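Local coordinates for apical membrane antigen 1-like protein, soluble form (PDB 3ZLE) that probably takes part in host cell invasion by Toxoplasma gondii sporozoites, as an AMA1-family surface protein associated with the moving junction, at residues A[219-224]-A[341-346]; A[225-230]-A[303-308]; A[247-252]-A[312-317]. One frame throughout, in Å; residues are numbered along the deposited sequence.

Contact 1 (A[219-224]-A[341-346]); sequences PNDAVK and SSTEVN
D221 and T343 meet through their polar ends: D221 has CG anti to its carbonyl carbon (chi1 -52°), and T343 sets OG1 between its backbone N and carbonyl carbon (chi1 53°). The hydroxyl gives its hydrogen to the carboxylate, T343 OG1 lying 2.8 Å from D221 OD1 on the anti side and 21° out of the carboxylate plane. V345 crosses D221 at about a right angle, its CG1 resting 3.6 Å from D221 OD2. The backbones form a two-stranded parallel ladder, probably part of the second PAN-like domain of the AMA1 ectodomain: A222 N donates to T343 O, A222 O accepts from V345 N at 3.0 Å, and K224 N donates to V345 O. Just before the ladder, S341 N binds N220 O at 2.8 Å in an almost straight bond. The aliphatic part of K224 crosses E344 at about a right angle, with CB 3.3 Å from E344 OE1, and its CE lies 3.1 Å from N346 OD1. Its ammonium makes no direct pair with E344; K224 NZ reaches E344 O through a water, and E344 OE2 forms a salt bridge with K253 of helix 253-262. Among the neighbouring strands, A222 and E344 rest on V334 and Y336 of strand 333-337, and V223 shares a backbone hydrogen bond with A335, while N220 and S341 lean on F53 of strand 52-53.

Contact 2 (A[225-230]-A[303-308]); sequences DALFGK and WANFYL
F228, N305 and L227 carry this contact, where strand 226-232 of a three-stranded antiparallel sheet crosses strand 303-308 of a four-stranded one in what is probably the second PAN-like domain of the AMA1 ectodomain. The short strand axes come no closer than 6.7 Å, at 127°, and side chains rather than a backbone ladder join them. N305 does this with its carboxamide, which grips the backbone of F228 at both polar atoms. F228 N donates to N305 OD1 at 2.9 Å in a bent bond, the donor tilted from the carbonyl plane, while N305 ND2 donates to F228 O at 2.9 Å, in the carbonyl plane and on a lone pair. ND2 also donates to F239 O, and together with the bond at OD1 these partners probably fix the amide's rotation. L227 CD2 packs on CB and CG of N305, 3.6 Å from N305 CG and 4.1 Å from Y307 CB. F228 CD2 lies 3.5 Å from N305 OD1, with ring and amide planes 20° apart and the side chains crossing obliquely. W303 turns an edge to one face of the phenyl, giving a T-shaped pair with planes at 78°; the indole is held by a hydrogen bond from NE1 to F22 O, and F327 also meets the phenyl. The touching edge atom is W303 CD1, which stands 4.1 Å above the plane of the F228 ring, displaced toward its rim.

Contact 3 (A[247-252]-A[312-317]); sequences SDQATN and SGETIC
The chain at S247, D248 and Q249 pairs antiparallel with T315, I316 and C317, their short axes 140° apart and 4.6 Å at closest approach. Strand 246-249 is weakly bonded and lies at the edge of a four-stranded antiparallel sheet, next to strand 315-320, in the same probable PAN-like domain. C317 N donates to D248 O at 3.0 Å, and past the end of the strand A250 N donates to T315 O at 2.9 Å. A water bridges D248 N and C317 O. The main-chain contacts are extended by an S247 CA-H...O contact to C317 O.

Among the side chains, T315 bends its hydroxyl back to donate to A250 O, though the modelled separation is so short that its exact length is doubtful. Q249 carries CG anti to its backbone N (chi1 172°), which sets the methylene 3.1 Å from E314 OE2; the two side chains cross at about a right angle, yet amide and carboxylate planes lie nearly parallel, 9° apart. I316 sends CG2 across to S247 CB at 3.9 Å. N252 is the N-cap of helix 253-262, its OD1 accepting from E255 N, after a short loop that follows strand 246-249. The C317-C256 disulfide ties strand 315-320 to that helix. Beside the disulfide, A250 CB meets C317 CB at 4.2 Å.

The three contacts lie in one region of the ectodomain, with contacts 1 and 2 centred about 12 Å apart, contacts 2 and 3 likewise, and contacts 1 and 3 about 19 Å. Contact 1 closes the longest loop, from 219-224 to 341-346, and the other two are nested inside it. Its first segment runs directly into that of contact 2, the chain turning a corner between strands 222-223 and 226-232. Contacts 2 and 3 alternate along the chain and share a sheet, strands 303-308 and 315-320 being neighbours in it. The result is that strands from early and late in this part of the chain interlock, consistent with a PAN-like domain carrying disulfides.

Contact 1 (A[219-224]-A[341-346])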
loop_
_atom_site.group_PDB
_atom_site.type_symbol
_atom_site.label_atom_id
_atom_site.label_comp_id
_atom_site.label_asym_id
_atom_site.label_seq_id
_atom_site.Cartn_x
_atom_site.Cartn_y
_atom_site.Cartn_z
ATOM N N PRO A 219 1.821 -5.836 -6.365
ATOM C CA PRO A 219 1.334 -4.855 -7.339
ATOM C C PRO A 219 1.993 -3.489 -7.140
ATOM O O PRO A 219 1.365 -2.562 -6.675
ATOM C CB PRO A 219 -0.157 -4.785 -7.028
ATOM C CG PRO A 219 -0.234 -5.057 -5.564
ATOM C CD PRO A 219 0.931 -5.948 -5.193
ATOM N N ASN A 220 3.256 -3.400 -7.472
ATOM C CA ASN A 220 4.073 -2.237 -7.161
ATOM C C ASN A 220 3.822 -1.030 -7.987
ATOM O O ASN A 220 4.090 0.067 -7.522
ATOM C CB ASN A 220 5.535 -2.589 -7.248
ATOM C CG ASN A 220 5.829 -3.882 -6.606
ATOM O OD1 ASN A 220 5.496 -4.080 -5.428
ATOM N ND2 ASN A 220 6.409 -4.804 -7.356
ATOM N N ASP A 221 3.260 -1.204 -9.190
ATOM C CA ASP A 221 3.090 -0.104 -10.139
ATOM C C ASP A 221 1.700 -0.002 -10.751
ATOM O O ASP A 221 0.946 -0.980 -10.798
ATOM C CB ASP A 221 4.158 -0.203 -11.250
ATOM C CG ASP A 221 5.558 -0.332 -10.695
ATOM O OD1 ASP A 221 6.056 0.661 -10.126
ATOM O OD2 ASP A 221 6.173 -1.419 -10.834
ATOM N N ALA A 222 1.342 1.211 -11.164
ATOM C CA ALA A 222 0.131 1.474 -11.954
ATOM C C ALA A 222 0.306 0.819 -13.296
ATOM O O ALA A 222 1.410 0.541 -13.703
ATOM C CB ALA A 222 -0.060 2.981 -12.119
ATOM N N VAL A 223 -0.796 0.443 -13.945
ATOM C CA VAL A 223 -0.651 -0.189 -15.210
ATOM C C VAL A 223 -1.175 0.804 -16.261
ATOM O O VAL A 223 -2.304 1.260 -16.166
ATOM C CB VAL A 223 -1.414 -1.529 -15.262
ATOM C CG1 VAL A 223 -1.222 -2.172 -16.619
ATOM C CG2 VAL A 223 -0.922 -2.457 -14.159
ATOM N N LYS A 224 -0.324 1.191 -17.206
ATOM C CA LYS A 224 -0.726 2.198 -18.195
ATOM C C LYS A 224 -1.444 1.601 -19.386
ATOM O O LYS A 224 -1.216 0.426 -19.770
ATOM C CB LYS A 224 0.438 3.156 -18.594
ATOM C CG LYS A 224 1.395 2.672 -19.661
ATOM C CD LYS A 224 2.640 3.597 -19.806
ATOM C CE LYS A 224 3.905 2.767 -20.082
ATOM N NZ LYS A 224 5.170 3.533 -20.400
ATOM N N SER A 341 2.649 2.205 -6.449
ATOM C CA SER A 341 3.044 3.576 -6.790
ATOM C C SER A 341 2.173 4.165 -7.884
ATOM O O SER A 341 1.396 3.482 -8.477
ATOM C CB SER A 341 4.496 3.599 -7.292
ATOM O OG SER A 341 5.062 4.889 -7.068
ATOM N N SER A 342 2.424 5.409 -8.246
ATOM C CA SER A 342 1.782 5.967 -9.418
ATOM C C SER A 342 2.695 5.813 -10.629
ATOM O O SER A 342 2.275 6.102 -11.728
ATOM C CB SER A 342 1.440 7.461 -9.217
ATOM O OG SER A 342 2.624 8.199 -8.956
ATOM N N THR A 343 3.932 5.340 -10.428
ATOM C CA THR A 343 4.799 5.084 -11.567
ATOM C C THR A 343 4.111 4.016 -12.401
ATOM O O THR A 343 3.426 3.174 -11.850
ATOM C CB THR A 343 6.200 4.619 -11.148
ATOM O OG1 THR A 343 6.103 3.499 -10.247
ATOM C CG2 THR A 343 6.951 5.752 -10.493
ATOM N N GLU A 344 4.204 4.104 -13.728
ATOM C CA GLU A 344 3.409 3.242 -14.624
ATOM C C GLU A 344 4.212 2.206 -15.430
ATOM O O GLU A 344 5.294 2.533 -15.945
ATOM C CB GLU A 344 2.601 4.116 -15.595
ATOM C CG GLU A 344 1.651 5.110 -14.899
ATOM C CD GLU A 344 1.007 6.070 -15.883
ATOM O OE1 GLU A 344 1.300 5.977 -17.101
ATOM O OE2 GLU A 344 0.303 6.962 -15.432
ATOM N N VAL A 345 3.723 0.951 -15.498
ATOM C CA VAL A 345 4.380 -0.045 -16.290
ATOM C C VAL A 345 3.422 -0.480 -17.397
ATOM O O VAL A 345 2.204 -0.355 -17.266
ATOM C CB VAL A 345 4.756 -1.296 -15.461
ATOM C CG1 VAL A 345 5.817 -1.037 -14.437
ATOM C CG2 VAL A 345 3.542 -2.050 -14.981
ATOM N N ASN A 346 3.969 -1.074 -18.431
ATOM C CA ASN A 346 3.131 -1.690 -19.429
ATOM C C ASN A 346 2.593 -3.063 -19.064
ATOM O O ASN A 346 3.175 -3.789 -18.238
ATOM C CB ASN A 346 3.867 -1.738 -20.747
ATOM C CG ASN A 346 3.847 -0.396 -21.452
ATOM O OD1 ASN A 346 2.813 0.282 -21.481
ATOM N ND2 ASN A 346 5.008 0.058 -21.883
HETATM O O HOH W 1 5.668 4.772 -17.720
HETATM O O HOH W 2 0.344 -1.177 -21.551
#

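Contact 2 (A[225-230]-A[303-308])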
loop_
_atom_site.group_PDB
_atom_site.type_symbol
_atom_site.label_atom_id
_atom_site.label_comp_id
_atom_site.label_asym_id
_atom_site.label_seq_id
_atom_site.Cartn_x
_atom_site.Cartn_y
_atom_site.Cartn_z
ATOM N N ASP A 225 -2.424 2.338 -19.853
ATOM C CA ASP A 225 -3.264 1.936 -20.985
ATOM C C ASP A 225 -3.950 0.637 -20.796
ATOM O O ASP A 225 -4.022 -0.159 -21.726
ATOM C CB ASP A 225 -2.470 1.946 -22.287
ATOM C CG ASP A 225 -1.779 3.275 -22.535
ATOM O OD1 ASP A 225 -2.238 4.313 -21.965
ATOM O OD2 ASP A 225 -0.689 3.253 -23.135
ATOM N N ALA A 226 -4.537 0.437 -19.615
ATOM C CA ALA A 226 -5.281 -0.799 -19.344
ATOM C C ALA A 226 -6.181 -0.578 -18.178
ATOM O O ALA A 226 -5.944 0.328 -17.383
ATOM C CB ALA A 226 -4.325 -1.951 -19.053
ATOM N N LEU A 227 -7.299 -1.317 -18.143
ATOM C CA LEU A 227 -8.161 -1.277 -17.006
ATOM C C LEU A 227 -8.286 -2.673 -16.396
ATOM O O LEU A 227 -8.293 -3.690 -17.128
ATOM C CB LEU A 227 -9.546 -0.797 -17.438
ATOM C CG LEU A 227 -9.662 0.644 -17.902
ATOM C CD1 LEU A 227 -11.099 0.879 -18.328
ATOM C CD2 LEU A 227 -9.285 1.626 -16.784
ATOM N N PHE A 228 -8.430 -2.727 -15.070
ATOM C CA PHE A 228 -8.815 -3.952 -14.416
ATOM C C PHE A 228 -10.191 -4.366 -14.923
ATOM O O PHE A 228 -11.093 -3.527 -15.034
ATOM C CB PHE A 228 -8.845 -3.787 -12.890
ATOM C CG PHE A 228 -7.487 -3.488 -12.274
ATOM C CD1 PHE A 228 -6.481 -4.417 -12.317
ATOM C CD2 PHE A 228 -7.283 -2.325 -11.573
ATOM C CE1 PHE A 228 -5.278 -4.169 -11.726
ATOM C CE2 PHE A 228 -6.062 -2.050 -10.973
ATOM C CZ PHE A 228 -5.071 -2.992 -11.022
ATOM N N GLY A 229 -10.333 -5.645 -15.291
ATOM C CA GLY A 229 -11.664 -6.217 -15.582
ATOM C C GLY A 229 -11.951 -7.602 -15.007
ATOM O O GLY A 229 -11.254 -8.076 -14.110
ATOM N N LYS A 230 -13.087 -8.160 -15.436
ATOM C CA LYS A 230 -13.527 -9.493 -15.107
ATOM C C LYS A 230 -13.835 -10.213 -16.398
ATOM O O LYS A 230 -14.636 -9.735 -17.189
ATOM C CB LYS A 230 -14.810 -9.437 -14.272
ATOM C CG LYS A 230 -15.044 -10.670 -13.409
ATOM C CD LYS A 230 -13.944 -10.795 -12.336
ATOM C CE LYS A 230 -14.315 -11.785 -11.231
ATOM N NZ LYS A 230 -14.934 -11.094 -10.062
ATOM N N TRP A 303 -8.687 -1.527 -5.493
ATOM C CA TRP A 303 -8.356 -1.266 -6.890
ATOM C C TRP A 303 -9.145 -0.082 -7.428
ATOM O O TRP A 303 -10.256 0.146 -6.999
ATOM C CB TRP A 303 -8.663 -2.473 -7.736
ATOM C CG TRP A 303 -8.056 -3.790 -7.210
ATOM C CD1 TRP A 303 -6.928 -4.404 -7.669
ATOM C CD2 TRP A 303 -8.643 -4.694 -6.238
ATOM N NE1 TRP A 303 -6.718 -5.591 -6.972
ATOM C CE2 TRP A 303 -7.752 -5.780 -6.085
ATOM C CE3 TRP A 303 -9.767 -4.623 -5.401
ATOM C CZ2 TRP A 303 -7.984 -6.833 -5.163
ATOM C CZ3 TRP A 303 -9.985 -5.647 -4.476
ATOM C CH2 TRP A 303 -9.109 -6.759 -4.396
ATOM N N ALA A 304 -8.528 0.694 -8.345
ATOM C CA ALA A 304 -9.180 1.805 -8.994
ATOM C C ALA A 304 -8.900 1.808 -10.489
ATOM O O ALA A 304 -7.767 1.634 -10.914
ATOM C CB ALA A 304 -8.742 3.143 -8.377
ATOM N N ASN A 305 -9.955 1.976 -11.293
ATOM C CA ASN A 305 -9.796 2.218 -12.710
ATOM C C ASN A 305 -9.918 3.693 -13.012
ATOM O O ASN A 305 -10.928 4.334 -12.650
ATOM C CB ASN A 305 -10.843 1.437 -13.486
ATOM C CG ASN A 305 -10.423 0.017 -13.722
ATOM O OD1 ASN A 305 -9.223 -0.310 -13.650
ATOM N ND2 ASN A 305 -11.379 -0.834 -14.026
ATOM N N PHE A 306 -8.902 4.252 -13.662
ATOM C CA PHE A 306 -8.953 5.650 -14.097
ATOM C C PHE A 306 -9.183 5.762 -15.613
ATOM O O PHE A 306 -8.343 5.340 -16.416
ATOM C CB PHE A 306 -7.677 6.374 -13.731
ATOM C CG PHE A 306 -7.609 7.771 -14.283
ATOM C CD1 PHE A 306 -8.199 8.833 -13.607
ATOM C CD2 PHE A 306 -7.071 8.003 -15.534
ATOM C CE1 PHE A 306 -8.088 10.116 -14.090
ATOM C CE2 PHE A 306 -6.993 9.291 -16.049
ATOM C CZ PHE A 306 -7.471 10.350 -15.316
ATOM N N TYR A 307 -10.340 6.293 -16.018
ATOM C CA TYR A 307 -10.611 6.388 -17.459
ATOM C C TYR A 307 -11.454 7.570 -17.860
ATOM O O TYR A 307 -12.017 8.273 -17.021
ATOM C CB TYR A 307 -11.231 5.088 -17.977
ATOM C CG TYR A 307 -12.565 4.777 -17.351
ATOM C CD1 TYR A 307 -12.646 4.278 -16.067
ATOM C CD2 TYR A 307 -13.751 5.095 -18.009
ATOM C CE1 TYR A 307 -13.873 4.007 -15.487
ATOM C CE2 TYR A 307 -14.975 4.817 -17.453
ATOM C CZ TYR A 307 -15.031 4.271 -16.191
ATOM O OH TYR A 307 -16.259 4.014 -15.637
ATOM N N LEU A 308 -11.431 7.858 -19.148
ATOM C CA LEU A 308 -12.228 8.896 -19.738
ATOM C C LEU A 308 -13.540 8.256 -20.159
ATOM O O LEU A 308 -13.537 7.347 -20.974
ATOM C CB LEU A 308 -11.491 9.447 -20.964
ATOM C CG LEU A 308 -12.224 10.410 -21.915
ATOM C CD1 LEU A 308 -12.805 11.586 -21.153
ATOM C CD2 LEU A 308 -11.268 10.901 -22.989
#

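Contact 3 (A[247-252]-A[312-317])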
loop_
_atom_site.group_PDB
_atom_site.type_symbol
_atom_site.label_atom_id
_atom_site.label_comp_id
_atom_site.label_asym_id
_atom_site.label_seq_id
_atom_site.Cartn_x
_atom_site.Cartn_y
_atom_site.Cartn_z
ATOM N N SER A 247 -17.369 6.025 -8.013
ATOM C CA SER A 247 -16.877 6.345 -9.331
ATOM C C SER A 247 -17.151 7.802 -9.588
ATOM O O SER A 247 -17.869 8.151 -10.496
ATOM C CB SER A 247 -17.565 5.497 -10.401
ATOM O OG SER A 247 -18.969 5.436 -10.200
ATOM N N ASP A 248 -16.600 8.650 -8.744
ATOM C CA ASP A 248 -16.712 10.060 -8.951
ATOM C C ASP A 248 -15.639 10.523 -9.938
ATOM O O ASP A 248 -14.798 9.744 -10.358
ATOM C CB ASP A 248 -16.590 10.799 -7.622
ATOM C CG ASP A 248 -17.650 10.377 -6.616
ATOM O OD1 ASP A 248 -18.748 9.908 -7.027
ATOM O OD2 ASP A 248 -17.405 10.552 -5.407
ATOM N N GLN A 249 -15.778 11.750 -10.410
ATOM C CA GLN A 249 -14.835 12.334 -11.319
ATOM C C GLN A 249 -13.520 12.578 -10.559
ATOM O O GLN A 249 -13.523 12.830 -9.363
ATOM C CB GLN A 249 -15.420 13.646 -11.876
ATOM C CG GLN A 249 -14.468 14.474 -12.716
ATOM C CD GLN A 249 -13.788 15.579 -11.927
ATOM O OE1 GLN A 249 -14.176 15.889 -10.802
ATOM N NE2 GLN A 249 -12.779 16.194 -12.527
ATOM N N ALA A 250 -12.403 12.526 -11.257
ATOM C CA ALA A 250 -11.133 12.990 -10.682
ATOM C C ALA A 250 -10.508 13.977 -11.640
ATOM O O ALA A 250 -10.617 13.814 -12.853
ATOM C CB ALA A 250 -10.191 11.813 -10.446
ATOM N N THR A 251 -9.808 14.970 -11.106
ATOM C CA THR A 251 -9.230 16.013 -11.948
ATOM C C THR A 251 -8.089 15.445 -12.756
ATOM O O THR A 251 -7.916 15.784 -13.927
ATOM C CB THR A 251 -8.680 17.174 -11.112
ATOM O OG1 THR A 251 -9.573 17.453 -10.028
ATOM C CG2 THR A 251 -8.499 18.428 -11.989
ATOM N N ASN A 252 -7.318 14.555 -12.132
ATOM C CA ASN A 252 -6.221 13.889 -12.823
ATOM C C ASN A 252 -5.842 12.578 -12.142
ATOM O O ASN A 252 -6.280 12.289 -11.045
ATOM C CB ASN A 252 -5.002 14.806 -12.929
ATOM C CG ASN A 252 -4.544 15.314 -11.582
ATOM O OD1 ASN A 252 -4.405 14.551 -10.638
ATOM N ND2 ASN A 252 -4.421 16.626 -11.461
ATOM N N SER A 312 -19.463 11.071 -21.473
ATOM C CA SER A 312 -19.678 12.318 -20.712
ATOM C C SER A 312 -18.490 13.279 -20.670
ATOM O O SER A 312 -18.509 14.260 -19.924
ATOM C CB SER A 312 -20.107 12.000 -19.283
ATOM O OG SER A 312 -19.014 11.515 -18.530
ATOM N N GLY A 313 -17.450 12.986 -21.440
ATOM C CA GLY A 313 -16.226 13.792 -21.417
ATOM C C GLY A 313 -15.488 13.937 -20.081
ATOM O O GLY A 313 -14.557 14.738 -19.971
ATOM N N GLU A 314 -15.872 13.162 -19.075
ATOM C CA GLU A 314 -15.235 13.275 -17.757
ATOM C C GLU A 314 -14.264 12.109 -17.420
ATOM O O GLU A 314 -14.509 10.943 -17.785
ATOM C CB GLU A 314 -16.298 13.430 -16.671
ATOM C CG GLU A 314 -16.568 14.873 -16.259
ATOM C CD GLU A 314 -17.420 14.964 -15.002
ATOM O OE1 GLU A 314 -18.471 14.289 -14.946
ATOM O OE2 GLU A 314 -17.033 15.692 -14.062
ATOM N N THR A 315 -13.132 12.443 -16.796
ATOM C CA THR A 315 -12.306 11.426 -16.164
ATOM C C THR A 315 -12.880 10.903 -14.851
ATOM O O THR A 315 -13.147 11.653 -13.905
ATOM C CB THR A 315 -10.825 11.838 -15.991
ATOM O OG1 THR A 315 -10.738 12.972 -15.159
ATOM C CG2 THR A 315 -10.160 12.135 -17.346
ATOM N N ILE A 316 -13.006 9.589 -14.793
ATOM C CA ILE A 316 -13.646 8.902 -13.673
ATOM C C ILE A 316 -12.575 8.098 -12.896
ATOM O O ILE A 316 -11.769 7.421 -13.502
ATOM C CB ILE A 316 -14.704 7.924 -14.250
ATOM C CG1 ILE A 316 -15.724 8.688 -15.103
ATOM C CG2 ILE A 316 -15.417 7.143 -13.160
ATOM C CD1 ILE A 316 -16.299 9.929 -14.426
ATOM N N CYS A 317 -12.598 8.174 -11.565
ATOM C CA CYS A 317 -11.912 7.206 -10.699
ATOM C C CYS A 317 -12.915 6.187 -10.161
ATOM O O CYS A 317 -13.690 6.491 -9.238
ATOM C CB CYS A 317 -11.319 7.924 -9.524
ATOM S SG CYS A 317 -10.182 6.933 -8.551
HETATM O O HOH W 3 -14.185 8.101 -7.309
#